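Local coordinates for protein alanine racemase (Acinetobacter baumannii, PDB 4QHR) that belongs to the pyridoxal-phosphate-carrying alanine racemase family, joining an N-terminal TIM-barrel domain to a largely beta-stranded C-terminal domain in a two-chain assembly, at residues A[57-60]-A[61-64]; A[79-83]-A[84-88]; A[103-106]-A[107-111]; A[144-147]-A[148-152]; A[198-201]-A[202-205]. All blocks are in the same frame, centred on the assembly; numbering follows the deposited sequence.

Interaction 1 of 5, residues A[57-60]-A[61-64]; sequences VACL and QEGL
Glu62 reaches back past Val57 to the backbone of Ala58, where its OE1 accepts the amide hydrogen with Ala58 N 2.8 Å from Glu62 OE1. The N-H...O angle of 159° and an approach nearly along the carboxylate C-O axis identify a well-directed bond. It starts one residue before the N-cap, Cys59, and therefore is not a capping box. The extended Glu62 chain (chi2 175°) spans this distance, running antiparallel to the Val57 side chain, with Val57 CB 3.7 Å from Glu62 CB. Beside it, Cys59 SG lies 4.0 Å from Glu62 CG. Behind these side chains the first helical bonds set the turn: Gly63 N to Cys59 O at 3.2 Å and Leu64 N to Leu60 O at 2.8 Å. On another side of the turn, Leu60 CG meets Leu64 CD1 at 4.1 Å, and both leucines pack on Val89 of helix 87-92. The other carboxylate oxygen, Glu62 OE2, accepts from Ala35 N, directly after the pyridoxal-phosphate-bearing Lys34, and forms a salt bridge with Arg350 of the second subunit. With both oxygens engaged, the buried carboxylate ties the start of helix 60-68 to the cofactor-bearing loop and the subunit interface.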
loop_
_atom_site.group_PDB
_atom_site.type_symbol
_atom_site.label_atom_id
_atom_site.label_comp_id
_atom_site.label_asym_id
_atom_site.label_seq_id
_atom_site.Cartn_x
_atom_site.Cartn_y
_atom_site.Cartn_z
ATOM N N VAL A 57 -16.609 11.560 -4.468
ATOM C CA VAL A 57 -15.143 11.481 -4.629
ATOM C C VAL A 57 -14.467 12.455 -3.648
ATOM O O VAL A 57 -15.115 13.407 -3.152
ATOM C CB VAL A 57 -14.678 11.827 -6.047
ATOM C CG1 VAL A 57 -15.243 10.848 -7.051
ATOM C CG2 VAL A 57 -15.095 13.243 -6.486
ATOM N N ALA A 58 -13.177 12.245 -3.410
ATOM C CA ALA A 58 -12.411 13.090 -2.485
ATOM C C ALA A 58 -11.909 14.385 -3.141
ATOM O O ALA A 58 -11.635 15.366 -2.452
ATOM C CB ALA A 58 -11.272 12.314 -1.900
ATOM N N CYS A 59 -11.782 14.407 -4.467
ATOM C CA CYS A 59 -11.219 15.588 -5.113
ATOM C C CYS A 59 -11.612 15.682 -6.573
ATOM O O CYS A 59 -12.110 14.716 -7.194
ATOM C CB CYS A 59 -9.684 15.652 -4.957
ATOM S SG CYS A 59 -8.821 14.201 -5.634
ATOM N N LEU A 60 -11.345 16.856 -7.140
ATOM C CA LEU A 60 -11.699 17.102 -8.542
ATOM C C LEU A 60 -11.113 16.055 -9.477
ATOM O O LEU A 60 -11.768 15.626 -10.438
ATOM C CB LEU A 60 -11.147 18.464 -8.964
ATOM C CG LEU A 60 -11.399 18.972 -10.379
ATOM C CD1 LEU A 60 -12.888 19.265 -10.528
ATOM C CD2 LEU A 60 -10.560 20.225 -10.610
ATOM N N GLN A 61 -9.855 15.696 -9.248
ATOM C CA GLN A 61 -9.163 14.798 -10.156
ATOM C C GLN A 61 -9.867 13.430 -10.237
ATOM O O GLN A 61 -9.981 12.879 -11.336
ATOM C CB GLN A 61 -7.681 14.650 -9.823
ATOM C CG GLN A 61 -6.982 13.533 -10.597
ATOM C CD GLN A 61 -7.124 13.670 -12.102
ATOM O OE1 GLN A 61 -6.853 14.732 -12.665
ATOM N NE2 GLN A 61 -7.537 12.594 -12.765
ATOM N N GLU A 62 -10.311 12.889 -9.106
ATOM C CA GLU A 62 -11.146 11.678 -9.090
ATOM C C GLU A 62 -12.440 11.848 -9.885
ATOM O O GLU A 62 -12.871 10.946 -10.586
ATOM C CB GLU A 62 -11.452 11.200 -7.648
ATOM C CG GLU A 62 -10.223 10.663 -6.966
ATOM C CD GLU A 62 -10.401 10.284 -5.480
ATOM O OE1 GLU A 62 -11.429 10.597 -4.869
ATOM O OE2 GLU A 62 -9.471 9.668 -4.953
ATOM N N GLY A 63 -13.071 13.014 -9.774
ATOM C CA GLY A 63 -14.220 13.277 -10.581
ATOM C C GLY A 63 -13.923 13.357 -12.075
ATOM O O GLY A 63 -14.680 12.838 -12.870
ATOM N N LEU A 64 -12.813 13.987 -12.436
ATOM C CA LEU A 64 -12.408 14.059 -13.872
ATOM C C LEU A 64 -12.130 12.644 -14.437
ATOM O O LEU A 64 -12.353 12.354 -15.607
ATOM C CB LEU A 64 -11.158 14.946 -14.003
ATOM C CG LEU A 64 -11.401 16.473 -13.802
ATOM C CD1 LEU A 64 -10.088 17.219 -13.807
ATOM C CD2 LEU A 64 -12.351 17.050 -14.878
#

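Interaction 2 of 5, residues A[79-83]-A[84-88]; sequences EGVFS and EDEMP
Glu86 turns its carboxylate back to the Phe82 and Ser83 amides, and the polar contacts centre on it. Its OE2 accepts from the amide of Phe82, with Phe82 N 2.9 Å from Glu86 OE2, and the donor stands 52° out of the carboxylate plane. A second, weak bond comes from Ser83 N, 3.1 Å from the same OE2, which also receives Met1 N of the second subunit. The other oxygen is served by a water that donates both to Glu86 OE1, at 2.6 Å, and to Gly80 O, at 3.0 Å, linking the carboxylate to the loop further upstream. Ser83 is gripped at two points: its OG donates to Asp85 OD1 over 2.6 Å, on the syn side but tilted out of the carboxylate plane, while its carbonyl oxygen accepts Glu86 N at 3.1 Å. Placing OG between the backbone N and the carbonyl carbon (chi1 64°) turns the hydroxyl to that aspartate. At the outer end, Glu84 pairs with Lys110 in a salt bridge.

The apolar contact lies beside this network: Val81 CG2 touches Met87 SD at 3.8 Å, the two side chains crossing at about a right angle.

A separate ring contact is made by Phe82, which presents its edge to Glu86 OE2, with ring and carboxylate planes only 27° apart; the ring also packs on Arg2 of the second subunit.

This is a beta-to-alpha connection of the TIM-barrel domain, in which a glutamate in the helical turn leading into helix 87-92 ties down the loop after strand 75-77, here directly at the dimer interface.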
loop_
_atom_site.group_PDB
_atom_site.type_symbol
_atom_site.label_atom_id
_atom_site.label_comp_id
_atom_site.label_asym_id
_atom_site.label_seq_id
_atom_site.Cartn_x
_atom_site.Cartn_y
_atom_site.Cartn_z
ATOM N N GLU A 79 -15.164 17.031 -0.280
ATOM C CA GLU A 79 -14.397 17.986 0.484
ATOM C C GLU A 79 -14.407 19.315 -0.200
ATOM O O GLU A 79 -13.687 20.201 0.215
ATOM C CB GLU A 79 -12.955 17.527 0.590
ATOM C CG GLU A 79 -12.769 16.181 1.239
ATOM C CD GLU A 79 -11.264 15.828 1.460
ATOM O OE1 GLU A 79 -10.372 16.730 1.404
ATOM O OE2 GLU A 79 -10.957 14.623 1.704
ATOM N N GLY A 80 -15.210 19.443 -1.267
ATOM C CA GLY A 80 -15.253 20.688 -2.052
ATOM C C GLY A 80 -13.975 20.945 -2.832
ATOM O O GLY A 80 -13.209 20.017 -3.098
ATOM N N VAL A 81 -13.734 22.202 -3.189
ATOM C CA VAL A 81 -12.528 22.543 -3.966
ATOM C C VAL A 81 -11.414 23.014 -3.030
ATOM O O VAL A 81 -11.687 23.620 -1.965
ATOM C CB VAL A 81 -12.814 23.544 -5.079
ATOM C CG1 VAL A 81 -13.898 22.970 -6.001
ATOM C CG2 VAL A 81 -13.212 24.897 -4.542
ATOM N N PHE A 82 -10.182 22.757 -3.471
ATOM C CA PHE A 82 -8.972 23.086 -2.725
ATOM C C PHE A 82 -8.350 24.406 -3.199
ATOM O O PHE A 82 -7.616 25.043 -2.463
ATOM C CB PHE A 82 -7.962 21.895 -2.804
ATOM C CG PHE A 82 -8.540 20.608 -2.300
ATOM C CD1 PHE A 82 -9.255 19.794 -3.147
ATOM C CD2 PHE A 82 -8.437 20.246 -0.935
ATOM C CE1 PHE A 82 -9.837 18.627 -2.677
ATOM C CE2 PHE A 82 -8.985 19.077 -0.463
ATOM C CZ PHE A 82 -9.688 18.256 -1.329
ATOM N N SER A 83 -8.646 24.824 -4.410
ATOM C CA SER A 83 -8.185 26.105 -4.931
ATOM C C SER A 83 -9.312 26.679 -5.781
ATOM O O SER A 83 -10.110 25.916 -6.394
ATOM C CB SER A 83 -6.851 25.927 -5.711
ATOM O OG SER A 83 -7.013 25.104 -6.867
ATOM N N GLU A 84 -9.382 28.011 -5.883
ATOM C CA GLU A 84 -10.496 28.641 -6.631
ATOM C C GLU A 84 -10.551 28.218 -8.098
ATOM O O GLU A 84 -11.643 28.051 -8.669
ATOM C CB GLU A 84 -10.468 30.160 -6.545
ATOM C CG GLU A 84 -11.731 30.782 -7.107
ATOM C CD GLU A 84 -11.610 32.265 -7.267
ATOM O OE1 GLU A 84 -10.757 32.883 -6.570
ATOM O OE2 GLU A 84 -12.384 32.810 -8.091
ATOM N N ASP A 85 -9.383 28.017 -8.704
ATOM C CA ASP A 85 -9.371 27.650 -10.140
ATOM C C ASP A 85 -10.033 26.309 -10.447
ATOM O O ASP A 85 -10.214 25.970 -11.590
ATOM C CB ASP A 85 -7.962 27.763 -10.740
ATOM C CG ASP A 85 -6.985 26.753 -10.190
ATOM O OD1 ASP A 85 -7.323 25.887 -9.355
ATOM O OD2 ASP A 85 -5.788 26.866 -10.604
ATOM N N GLU A 86 -10.382 25.529 -9.437
ATOM C CA GLU A 86 -11.203 24.331 -9.656
ATOM C C GLU A 86 -12.648 24.629 -9.913
ATOM O O GLU A 86 -13.343 23.788 -10.486
ATOM C CB GLU A 86 -11.110 23.360 -8.467
ATOM C CG GLU A 86 -9.706 22.868 -8.124
ATOM C CD GLU A 86 -9.724 22.045 -6.836
ATOM O OE1 GLU A 86 -10.684 21.268 -6.668
ATOM O OE2 GLU A 86 -8.812 22.153 -6.012
ATOM N N MET A 87 -13.145 25.799 -9.495
ATOM C CA MET A 87 -14.555 26.122 -9.668
ATOM C C MET A 87 -15.091 26.051 -11.111
ATOM O O MET A 87 -16.153 25.446 -11.311
ATOM C CB MET A 87 -14.910 27.498 -9.040
ATOM C CG MET A 87 -14.865 27.478 -7.506
ATOM S SD MET A 87 -15.975 26.266 -6.749
ATOM C CE MET A 87 -17.534 26.899 -7.315
ATOM N N PRO A 88 -14.389 26.647 -12.086
ATOM C CA PRO A 88 -14.904 26.593 -13.479
ATOM C C PRO A 88 -14.999 25.181 -13.990
ATOM O O PRO A 88 -15.940 24.854 -14.735
ATOM C CB PRO A 88 -13.875 27.407 -14.293
ATOM C CG PRO A 88 -13.214 28.298 -13.312
ATOM C CD PRO A 88 -13.222 27.557 -11.977
HETATM O O HOH W 1 -11.633 19.130 -5.463
#

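Interaction 3 of 5, residues A[103-106]-A[107-111]; sequences QQFE and WLIKH
Residues 103-106 and 107-111 run as one alpha-helix along the outside of the TIM-barrel domain, joined by four successive i to i+4 bonds from Trp107 N to Gln103 O through Lys110 N to Glu106 O, the straightest being Ile109 N to Phe105 O at 176°. Two i, i+4 side-chain pairs follow the same spacing. Gln103 lies alongside Trp107, pointing the same way: its CG sits over the face of the six-membered ring, 3.5 Å from the centroid, a CH-pi contact. Its amide continues above the indole nearly parallel to it, the planes 15° apart, and Gln103 OE1 comes within 3.2 Å of Trp107 CH2. An extended glutamine chain, with CG anti to the backbone N (chi1 170°), carries the group along the ring. On a different side of the helix, Ile109 CG1 stands over one face of Phe105, 4.2 Å from the ring centroid, a second CH-pi contact. Phe105 and Leu108 face helix 139-149, whereas Gln104 NE2 donates to the carbonyls of Glu79 and Val81. The helix finishes on Trp107 O, which takes two donors from opposite faces of its carbonyl plane: His111 N at 3.1 Å and His111 ND1 at 2.9 Å.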
loop_
_atom_site.group_PDB
_atom_site.type_symbol
_atom_site.label_atom_id
_atom_site.label_comp_id
_atom_site.label_asym_id
_atom_site.label_seq_id
_atom_site.Cartn_x
_atom_site.Cartn_y
_atom_site.Cartn_z
ATOM N N GLN A 103 -13.528 30.158 3.114
ATOM C CA GLN A 103 -12.827 30.286 1.858
ATOM C C GLN A 103 -13.687 29.758 0.706
ATOM O O GLN A 103 -13.832 30.399 -0.340
ATOM C CB GLN A 103 -11.538 29.461 1.983
ATOM C CG GLN A 103 -10.804 29.280 0.703
ATOM C CD GLN A 103 -9.378 28.880 0.894
ATOM O OE1 GLN A 103 -9.030 27.678 0.837
ATOM N NE2 GLN A 103 -8.521 29.866 1.094
ATOM N N GLN A 104 -14.244 28.562 0.881
ATOM C CA GLN A 104 -15.026 27.924 -0.222
ATOM C C GLN A 104 -16.360 28.631 -0.421
ATOM O O GLN A 104 -16.901 28.727 -1.541
ATOM C CB GLN A 104 -15.274 26.451 0.095
ATOM C CG GLN A 104 -14.098 25.523 -0.126
ATOM C CD GLN A 104 -14.321 24.170 0.532
ATOM O OE1 GLN A 104 -15.119 24.034 1.467
ATOM N NE2 GLN A 104 -13.613 23.156 0.060
ATOM N N PHE A 105 -16.905 29.103 0.679
ATOM C CA PHE A 105 -18.120 29.915 0.605
ATOM C C PHE A 105 -17.893 31.104 -0.288
ATOM O O PHE A 105 -18.687 31.351 -1.201
ATOM C CB PHE A 105 -18.538 30.339 1.993
ATOM C CG PHE A 105 -19.726 31.269 2.009
ATOM C CD1 PHE A 105 -20.995 30.807 1.726
ATOM C CD2 PHE A 105 -19.562 32.594 2.316
ATOM C CE1 PHE A 105 -22.097 31.660 1.787
ATOM C CE2 PHE A 105 -20.645 33.444 2.360
ATOM C CZ PHE A 105 -21.922 32.978 2.100
ATOM N N GLU A 106 -16.781 31.817 -0.067
ATOM C CA GLU A 106 -16.487 33.018 -0.871
ATOM C C GLU A 106 -16.324 32.667 -2.326
ATOM O O GLU A 106 -16.874 33.356 -3.189
ATOM C CB GLU A 106 -15.256 33.778 -0.319
ATOM C CG GLU A 106 -15.620 34.504 0.988
ATOM C CD GLU A 106 -14.431 34.858 1.853
ATOM O OE1 GLU A 106 -13.283 34.755 1.371
ATOM O OE2 GLU A 106 -14.646 35.197 3.046
ATOM N N TRP A 107 -15.603 31.592 -2.621
ATOM C CA TRP A 107 -15.418 31.199 -4.032
ATOM C C TRP A 107 -16.729 30.807 -4.737
ATOM O O TRP A 107 -16.927 31.092 -5.929
ATOM C CB TRP A 107 -14.443 30.049 -4.140
ATOM C CG TRP A 107 -13.061 30.351 -3.635
ATOM C CD1 TRP A 107 -12.458 31.574 -3.520
ATOM C CD2 TRP A 107 -12.089 29.377 -3.185
ATOM N NE1 TRP A 107 -11.184 31.426 -3.000
ATOM C CE2 TRP A 107 -10.929 30.088 -2.809
ATOM C CE3 TRP A 107 -12.094 27.975 -3.074
ATOM C CZ2 TRP A 107 -9.787 29.444 -2.333
ATOM C CZ3 TRP A 107 -10.957 27.341 -2.592
ATOM C CH2 TRP A 107 -9.822 28.082 -2.241
ATOM N N LEU A 108 -17.607 30.132 -4.010
ATOM C CA LEU A 108 -18.880 29.661 -4.555
ATOM C C LEU A 108 -19.783 30.839 -4.889
ATOM O O LEU A 108 -20.392 30.901 -5.966
ATOM C CB LEU A 108 -19.584 28.762 -3.551
ATOM C CG LEU A 108 -20.941 28.282 -4.041
ATOM C CD1 LEU A 108 -20.818 27.310 -5.238
ATOM C CD2 LEU A 108 -21.654 27.641 -2.905
ATOM N N ILE A 109 -19.909 31.775 -3.967
ATOM C CA ILE A 109 -20.706 33.002 -4.248
ATOM C C ILE A 109 -20.147 33.748 -5.444
ATOM O O ILE A 109 -20.883 34.200 -6.310
ATOM C CB ILE A 109 -20.697 33.966 -3.041
ATOM C CG1 ILE A 109 -21.444 33.368 -1.864
ATOM C CG2 ILE A 109 -21.247 35.363 -3.439
ATOM C CD1 ILE A 109 -22.887 33.055 -2.095
ATOM N N LYS A 110 -18.840 33.862 -5.487
ATOM C CA LYS A 110 -18.166 34.420 -6.629
ATOM C C LYS A 110 -18.613 33.792 -7.936
ATOM O O LYS A 110 -18.788 34.528 -8.903
ATOM C CB LYS A 110 -16.657 34.307 -6.478
ATOM C CG LYS A 110 -15.840 34.976 -7.577
ATOM C CD LYS A 110 -14.588 35.687 -7.038
ATOM C CE LYS A 110 -13.731 36.265 -8.173
ATOM N NZ LYS A 110 -12.870 35.242 -8.847
ATOM N N HIS A 111 -18.777 32.461 -7.983
ATOM C CA HIS A 111 -19.215 31.752 -9.192
ATOM C C HIS A 111 -20.693 31.333 -9.171
ATOM O O HIS A 111 -21.087 30.425 -9.884
ATOM C CB HIS A 111 -18.347 30.510 -9.424
ATOM C CG HIS A 111 -16.912 30.835 -9.668
ATOM N ND1 HIS A 111 -16.019 31.023 -8.639
ATOM C CD2 HIS A 111 -16.230 31.062 -10.811
ATOM C CE1 HIS A 111 -14.834 31.327 -9.140
ATOM N NE2 HIS A 111 -14.934 31.348 -10.454
#

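Interaction 4 of 5, residues A[144-147]-A[148-152]; sequences IKTL and KSEGF
Leu147 and Phe152 bracket a Schellman motif that ends helix 139-149 within a beta-alpha-beta unit of the TIM-barrel domain. The evidence is a pair of bonds round Gly151, whose phi is positive (104°): Phe152 N donates to Leu147 O at 3.0 Å and, within it, Gly151 N to Lys148 O at 3.0 Å. Upstream, ordinary helical bonds satisfy the carbonyls, with Lys148 N on Ile144 O and Ser149 N on Lys145 O. Thr146 O is shared: Glu150 N approaches to 2.9 Å and the hydroxyl Ser149 OG donates to it at 3.0 Å, both from the same face of the carbonyl plane. With chi1 at 76° the Ser149 hydroxyl folds back along the helix to the preceding turn. Polar side-chain ends find their partners outside the segments: Thr146 OG1 bonds to Glu142 O, Lys148 NZ donates to the carbonyls of Cys184 and Pro186, and Glu150 forms a salt bridge with Lys112. On the buried side Leu147 and Phe152 pack between helix 102-110 and strand 122-125. Leu147 CD2 meets Phe152 CD2 at 3.6 Å, while Leu147 O lies in the ring plane at its edge, 3.3 Å from that same Phe152 CD2.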
loop_
_atom_site.group_PDB
_atom_site.type_symbol
_atom_site.label_atom_id
_atom_site.label_comp_id
_atom_site.label_asym_id
_atom_site.label_seq_id
_atom_site.Cartn_x
_atom_site.Cartn_y
_atom_site.Cartn_z
ATOM N N ILE A 144 -26.222 28.782 5.335
ATOM C CA ILE A 144 -27.378 28.229 4.603
ATOM C C ILE A 144 -28.411 29.308 4.229
ATOM O O ILE A 144 -28.804 29.407 3.062
ATOM C CB ILE A 144 -27.977 27.082 5.383
ATOM C CG1 ILE A 144 -26.973 25.912 5.366
ATOM C CG2 ILE A 144 -29.308 26.635 4.781
ATOM C CD1 ILE A 144 -27.346 24.773 6.260
ATOM N N LYS A 145 -28.786 30.133 5.193
ATOM C CA LYS A 145 -29.690 31.251 4.915
ATOM C C LYS A 145 -29.192 32.099 3.782
ATOM O O LYS A 145 -29.969 32.412 2.890
ATOM C CB LYS A 145 -29.993 32.052 6.173
ATOM C CG LYS A 145 -30.859 31.213 7.095
ATOM C CD LYS A 145 -31.539 31.962 8.227
ATOM C CE LYS A 145 -32.358 30.943 9.029
ATOM N NZ LYS A 145 -33.303 31.652 9.931
ATOM N N THR A 146 -27.899 32.423 3.770
ATOM C CA THR A 146 -27.350 33.241 2.725
ATOM C C THR A 146 -27.350 32.559 1.360
ATOM O O THR A 146 -27.693 33.171 0.341
ATOM C CB THR A 146 -25.937 33.714 3.122
ATOM O OG1 THR A 146 -26.020 34.403 4.363
ATOM C CG2 THR A 146 -25.388 34.673 2.121
ATOM N N LEU A 147 -26.989 31.283 1.334
ATOM C CA LEU A 147 -26.971 30.560 0.073
ATOM C C LEU A 147 -28.365 30.467 -0.512
ATOM O O LEU A 147 -28.565 30.667 -1.743
ATOM C CB LEU A 147 -26.398 29.142 0.277
ATOM C CG LEU A 147 -24.907 29.129 0.577
ATOM C CD1 LEU A 147 -24.463 27.759 1.092
ATOM C CD2 LEU A 147 -24.128 29.517 -0.651
ATOM N N LYS A 148 -29.331 30.122 0.327
ATOM C CA LYS A 148 -30.736 30.096 -0.141
ATOM C C LYS A 148 -31.171 31.437 -0.744
ATOM O O LYS A 148 -31.751 31.485 -1.833
ATOM C CB LYS A 148 -31.688 29.761 1.001
ATOM C CG LYS A 148 -31.680 28.327 1.425
ATOM C CD LYS A 148 -32.812 28.155 2.421
ATOM C CE LYS A 148 -33.037 26.719 2.819
ATOM N NZ LYS A 148 -34.287 26.602 3.603
ATOM N N SER A 149 -30.873 32.519 -0.045
ATOM C CA SER A 149 -31.268 33.840 -0.510
ATOM C C SER A 149 -30.523 34.218 -1.770
ATOM O O SER A 149 -31.064 34.923 -2.572
ATOM C CB SER A 149 -31.136 34.904 0.601
ATOM O OG SER A 149 -29.784 35.235 0.788
ATOM N N GLU A 150 -29.301 33.716 -1.954
ATOM C CA GLU A 150 -28.554 33.883 -3.213
ATOM C C GLU A 150 -29.021 33.027 -4.382
ATOM O O GLU A 150 -28.507 33.180 -5.452
ATOM C CB GLU A 150 -27.046 33.647 -2.973
ATOM C CG GLU A 150 -26.374 34.695 -2.101
ATOM C CD GLU A 150 -26.257 36.046 -2.789
ATOM O OE1 GLU A 150 -26.325 36.108 -4.045
ATOM O OE2 GLU A 150 -26.148 37.051 -2.067
ATOM N N GLY A 151 -29.977 32.122 -4.176
ATOM C CA GLY A 151 -30.565 31.308 -5.235
ATOM C C GLY A 151 -30.108 29.845 -5.288
ATOM O O GLY A 151 -30.505 29.105 -6.212
ATOM N N PHE A 152 -29.344 29.403 -4.295
ATOM C CA PHE A 152 -28.846 28.039 -4.254
ATOM C C PHE A 152 -29.849 27.051 -3.672
ATOM O O PHE A 152 -30.633 27.371 -2.780
ATOM C CB PHE A 152 -27.563 27.907 -3.432
ATOM C CG PHE A 152 -26.352 28.548 -4.033
ATOM C CD1 PHE A 152 -25.520 27.837 -4.916
ATOM C CD2 PHE A 152 -26.014 29.829 -3.728
ATOM C CE1 PHE A 152 -24.374 28.424 -5.446
ATOM C CE2 PHE A 152 -24.857 30.414 -4.251
ATOM C CZ PHE A 152 -24.058 29.708 -5.127
#

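Interaction 5 of 5, residues A[198-201]-A[202-205]; sequences FKWP and ELNF
Trp200 and Leu203 form the close side of a tight turn in which the chain leaves helix 194-199. Leu203 N donates to Trp200 O at 2.9 Å, and Asn204 N follows with a bond to Pro201 O at 3.1 Å. These successive i to i+3 bonds give the turn 3-10 character, and in each the donor stands well above the carbonyl plane, by 48° and 62° respectively, consistent with the tight winding. Inside, Leu203 CD1 rests 4.1 Å from Trp200 CB. Asn204, also buried, lays its amide group against the Pro201 carbonyl, with Asn204 CG 3.1 Å from Pro201 O.

The outer side is looser. Pro201 and Glu202 are both exposed, and no hydrogen bond joins the Glu202 carboxylate to the facing residues. Instead the glutamate returns over the start of the turn: a chi1 of 68° and a sharp bend at the next torsion fold the chain back, bringing Glu202 OE1 to 3.6 Å from Pro201 CD. Its other oxygen, Glu202 OE2, lies 3.7 Å from Trp200 CD1. Such distances are those of van der Waals packing, in contrast to the backbone bonds beneath.

The turn thus passes from helix 194-199 towards strand 207-208 across neighbouring helices. Trp200 meets the Phe160 ring and packs on Asn170, Leu203 and Phe205 rest on Leu178 of helix 168-184, Asn204 touches the loop after helix 10-23, and Phe198 reaches that helix itself.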
loop_
_atom_site.group_PDB
_atom_site.type_symbol
_atom_site.label_atom_id
_atom_site.label_comp_id
_atom_site.label_asym_id
_atom_site.label_seq_id
_atom_site.Cartn_x
_atom_site.Cartn_y
_atom_site.Cartn_z
ATOM N N PHE A 198 -27.207 0.872 8.121
ATOM C CA PHE A 198 -27.645 -0.315 8.845
ATOM C C PHE A 198 -28.371 0.052 10.146
ATOM O O PHE A 198 -29.393 -0.565 10.487
ATOM C CB PHE A 198 -26.463 -1.257 9.157
ATOM C CG PHE A 198 -26.050 -2.108 8.011
ATOM C CD1 PHE A 198 -26.757 -3.233 7.697
ATOM C CD2 PHE A 198 -24.955 -1.800 7.257
ATOM C CE1 PHE A 198 -26.390 -4.044 6.624
ATOM C CE2 PHE A 198 -24.560 -2.595 6.220
ATOM C CZ PHE A 198 -25.294 -3.715 5.887
ATOM N N LYS A 199 -27.877 1.069 10.830
ATOM C CA LYS A 199 -28.406 1.379 12.154
ATOM C C LYS A 199 -29.551 2.362 12.259
ATOM O O LYS A 199 -30.378 2.185 13.106
ATOM C CB LYS A 199 -27.318 1.839 13.028
ATOM C CG LYS A 199 -26.410 0.673 13.385
ATOM C CD LYS A 199 -25.101 1.148 13.986
ATOM C CE LYS A 199 -25.300 1.777 15.343
ATOM N NZ LYS A 199 -24.006 1.914 16.060
ATOM N N TRP A 200 -29.599 3.380 11.412
ATOM C CA TRP A 200 -30.504 4.501 11.615
ATOM C C TRP A 200 -31.245 4.886 10.345
ATOM O O TRP A 200 -31.024 5.990 9.839
ATOM C CB TRP A 200 -29.745 5.725 12.149
ATOM C CG TRP A 200 -28.984 5.463 13.354
ATOM C CD1 TRP A 200 -29.408 4.764 14.452
ATOM C CD2 TRP A 200 -27.617 5.848 13.634
ATOM N NE1 TRP A 200 -28.403 4.705 15.377
ATOM C CE2 TRP A 200 -27.303 5.366 14.908
ATOM C CE3 TRP A 200 -26.637 6.550 12.925
ATOM C CZ2 TRP A 200 -26.057 5.563 15.497
ATOM C CZ3 TRP A 200 -25.411 6.747 13.499
ATOM C CH2 TRP A 200 -25.127 6.257 14.786
ATOM N N PRO A 201 -32.176 4.028 9.874
ATOM C CA PRO A 201 -32.921 4.389 8.656
ATOM C C PRO A 201 -33.705 5.667 8.846
ATOM O O PRO A 201 -33.981 6.334 7.861
ATOM C CB PRO A 201 -33.854 3.178 8.398
ATOM C CG PRO A 201 -33.919 2.475 9.711
ATOM C CD PRO A 201 -32.594 2.715 10.403
ATOM N N GLU A 202 -34.044 6.024 10.087
ATOM C CA GLU A 202 -34.774 7.283 10.349
ATOM C C GLU A 202 -33.978 8.535 9.973
ATOM O O GLU A 202 -34.548 9.629 9.826
ATOM C CB GLU A 202 -35.246 7.374 11.816
ATOM C CG GLU A 202 -34.148 7.532 12.862
ATOM C CD GLU A 202 -33.517 6.212 13.355
ATOM O OE1 GLU A 202 -33.738 5.109 12.789
ATOM O OE2 GLU A 202 -32.761 6.315 14.329
ATOM N N LEU A 203 -32.668 8.391 9.849
ATOM C CA LEU A 203 -31.781 9.482 9.367
ATOM C C LEU A 203 -31.396 9.422 7.885
ATOM O O LEU A 203 -30.524 10.187 7.458
ATOM C CB LEU A 203 -30.512 9.539 10.226
ATOM C CG LEU A 203 -30.749 9.768 11.727
ATOM C CD1 LEU A 203 -29.441 9.851 12.456
ATOM C CD2 LEU A 203 -31.503 11.036 12.037
ATOM N N ASN A 204 -32.081 8.612 7.094
ATOM C CA ASN A 204 -31.784 8.517 5.674
ATOM C C ASN A 204 -32.017 9.833 4.955
ATOM O O ASN A 204 -31.205 10.246 4.136
ATOM C CB ASN A 204 -32.650 7.449 4.972
ATOM C CG ASN A 204 -32.256 6.018 5.286
ATOM O OD1 ASN A 204 -31.208 5.697 5.883
ATOM N ND2 ASN A 204 -33.082 5.168 4.901
ATOM N N PHE A 205 -33.137 10.496 5.272
ATOM C CA PHE A 205 -33.537 11.707 4.506
ATOM C C PHE A 205 -33.383 11.537 2.991
ATOM O O PHE A 205 -33.780 10.488 2.434
ATOM C CB PHE A 205 -32.827 12.925 5.074
ATOM C CG PHE A 205 -33.134 13.157 6.522
ATOM C CD1 PHE A 205 -34.440 13.502 6.902
ATOM C CD2 PHE A 205 -32.169 12.996 7.512
ATOM C CE1 PHE A 205 -34.776 13.702 8.237
ATOM C CE2 PHE A 205 -32.498 13.226 8.848
ATOM C CZ PHE A 205 -33.808 13.556 9.207
#

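In the fold
All five contacts lie in the N-terminal TIM-barrel domain and follow one another along the chain. Interactions 1 to 4 form a succession around one side of the barrel: centres of interactions 1 and 2 are about 11 Å apart, those of 2 and 3 about 9 Å, and those of 3 and 4 about 12 Å, each neighbouring pair in direct touch. Helices 60-68, 87-92, 102-110 and 139-149 are thereby joined outside the parallel sheet. Interactions 1 and 2, and Gln103 of interaction 3, meet the second subunit, linking this series to the dimer interface. Interaction 5 stands apart, its centre about 27 Å from those of interactions 1 and 4, where the chain approaches the sheet's last strand, 207-208.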